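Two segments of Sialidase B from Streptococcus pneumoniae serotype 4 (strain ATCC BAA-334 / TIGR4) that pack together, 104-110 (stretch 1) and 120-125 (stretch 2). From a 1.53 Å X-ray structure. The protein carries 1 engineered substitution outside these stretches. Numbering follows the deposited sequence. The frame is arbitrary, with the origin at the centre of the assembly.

Stretch 1, residues 104-110: VENTLVF
Stretch 2, residues 120-125: TMYVNG

How do the two backbones run? Residues through Phe110 in stretch 1 and Thr120 to Val123 in stretch 2 are neighbouring antiparallel strands, their axes 168° apart and 4.7 Å at closest approach. Leu108 faces Val123 (CA to CA 4.5 Å), Val109 faces Tyr122 (5.1 Å between CA atoms) and Phe110 faces Met121 (4.6 Å, CA to CA). Phi/psi values stay extended, near -120/130, until Asn124 (56/36) and Gly125 (79/16) turn the chain out of the strand.

Which bonds hold the backbones together? Val109 and Tyr122 form the hydrogen-bonded pair: Val109 N donates to Tyr122 O at 2.9 Å, and Tyr122 N to Val109 O at 2.8 Å. Beside them, CA-H...O contacts join Leu108 CA to Tyr122 O (3.4 Å) and Val123 CA to Thr107 O (3.4 Å), as the carbonyls also face the slightly acidic CA hydrogens.

What does Asn124 add where the strand ends? Its amide and side chain extend the ladder. Asn124 N donates to Thr107 O at 2.8 Å, while Thr107 N donates to Asn124 OD1 at 2.9 Å, so the side-chain oxygen takes the place of a backbone carbonyl. With chi1 m and chi2 -28°, Asn124 ND2 also reaches Asn106 OD1 at 3.0 Å; Asn106 is m too. A water donates to Thr107 O (3.0 Å) and accepts from Gly125 N (2.8 Å).

Where do the apolar side chains meet? Leu108, Phe110, Met121 and Val123, all t at chi1, share one sheet face. Met121, with chi2 and chi3 both p, brings SD 3.6 Å from Leu108 CG and CE 3.7 Å from Phe110 CD1; the Phe110 chi2 is 70°. On the other face, Val109 (t) packs its CB 4.1 Å from CD1 of Tyr122 (m, chi2 86°).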

# COMPACT_ATOMS: atom_id res chain seq x y z
N VAL A 104 -1.68 17.32 14.71
CA VAL A 104 -0.55 16.42 14.94
C VAL A 104 0.76 17.19 15.00
O VAL A 104 1.01 18.07 14.18
CB VAL A 104 -0.46 15.36 13.83
CG1 VAL A 104 0.89 14.61 13.87
CG2 VAL A 104 -1.62 14.38 13.94
N GLU A 105 1.60 16.84 15.97
CA GLU A 105 2.94 17.40 16.01
C GLU A 105 3.84 16.57 15.11
O GLU A 105 4.26 15.48 15.48
CB GLU A 105 3.50 17.41 17.44
CG GLU A 105 4.95 17.88 17.48
CD GLU A 105 5.41 18.25 18.87
OE1 GLU A 105 6.23 17.50 19.44
OE2 GLU A 105 4.96 19.29 19.39
N ASN A 106 4.12 17.09 13.92
CA ASN A 106 5.06 16.44 13.02
C ASN A 106 6.48 16.71 13.45
O ASN A 106 6.80 17.82 13.91
CB ASN A 106 4.91 16.96 11.60
CG ASN A 106 3.54 16.68 11.02
OD1 ASN A 106 3.26 15.57 10.55
ND2 ASN A 106 2.67 17.68 11.06
N THR A 107 7.34 15.71 13.30
CA THR A 107 8.74 15.87 13.66
C THR A 107 9.57 15.82 12.39
O THR A 107 9.68 14.77 11.74
CB THR A 107 9.22 14.77 14.64
OG1 THR A 107 8.38 14.76 15.80
CG2 THR A 107 10.68 15.00 15.07
N LEU A 108 10.15 16.96 12.03
CA LEU A 108 10.91 17.07 10.79
C LEU A 108 12.40 17.16 11.13
O LEU A 108 12.79 17.90 12.01
CB LEU A 108 10.42 18.28 10.00
CG LEU A 108 11.12 18.60 8.68
CD1 LEU A 108 10.16 19.25 7.69
CD2 LEU A 108 12.34 19.51 8.90
N VAL A 109 13.22 16.38 10.43
CA VAL A 109 14.67 16.47 10.58
C VAL A 109 15.30 16.60 9.20
O VAL A 109 15.15 15.70 8.36
CB VAL A 109 15.26 15.23 11.26
CG1 VAL A 109 16.78 15.37 11.41
CG2 VAL A 109 14.61 15.02 12.62
N PHE A 110 16.02 17.69 8.96
CA PHE A 110 16.66 17.88 7.66
C PHE A 110 18.16 17.93 7.86
O PHE A 110 18.66 18.72 8.66
CB PHE A 110 16.18 19.16 6.99
CG PHE A 110 16.87 19.42 5.67
CD1 PHE A 110 16.60 18.62 4.57
CD2 PHE A 110 17.79 20.46 5.55
CE1 PHE A 110 17.23 18.85 3.36
CE2 PHE A 110 18.43 20.69 4.34
CZ PHE A 110 18.14 19.89 3.24
N THR A 120 19.23 15.14 3.14
CA THR A 120 18.30 14.09 3.53
C THR A 120 17.19 14.65 4.41
O THR A 120 17.47 15.37 5.37
CB THR A 120 19.02 13.00 4.35
OG1 THR A 120 20.13 12.49 3.59
CG2 THR A 120 18.08 11.85 4.70
N MET A 121 15.94 14.30 4.10
CA MET A 121 14.79 14.77 4.87
C MET A 121 14.07 13.61 5.54
O MET A 121 13.77 12.61 4.89
CB MET A 121 13.81 15.47 3.95
CG MET A 121 12.53 15.91 4.65
SD MET A 121 12.80 17.36 5.72
CE MET A 121 12.91 18.61 4.45
N TYR A 122 13.80 13.75 6.84
CA TYR A 122 12.98 12.79 7.56
C TYR A 122 11.76 13.51 8.09
O TYR A 122 11.86 14.62 8.59
CB TYR A 122 13.73 12.21 8.77
CG TYR A 122 15.09 11.61 8.49
CD1 TYR A 122 16.23 12.41 8.47
CD2 TYR A 122 15.25 10.24 8.30
CE1 TYR A 122 17.49 11.86 8.25
CE2 TYR A 122 16.49 9.68 8.09
CZ TYR A 122 17.61 10.50 8.05
OH TYR A 122 18.85 9.96 7.84
N VAL A 123 10.59 12.88 8.00
CA VAL A 123 9.43 13.42 8.68
C VAL A 123 8.77 12.28 9.42
O VAL A 123 8.55 11.23 8.83
CB VAL A 123 8.43 14.06 7.70
CG1 VAL A 123 7.24 14.60 8.47
CG2 VAL A 123 9.09 15.17 6.90
N ASN A 124 8.49 12.48 10.71
CA ASN A 124 7.85 11.47 11.54
C ASN A 124 8.60 10.13 11.56
O ASN A 124 7.99 9.06 11.59
CB ASN A 124 6.37 11.33 11.15
CG ASN A 124 5.62 12.61 11.38
OD1 ASN A 124 6.00 13.39 12.25
ND2 ASN A 124 4.58 12.86 10.60
N GLY A 125 9.92 10.23 11.53
CA GLY A 125 10.77 9.06 11.63
C GLY A 125 10.89 8.28 10.35
O GLY A 125 11.33 7.13 10.35
O HOH W 1 11.62 12.51 11.41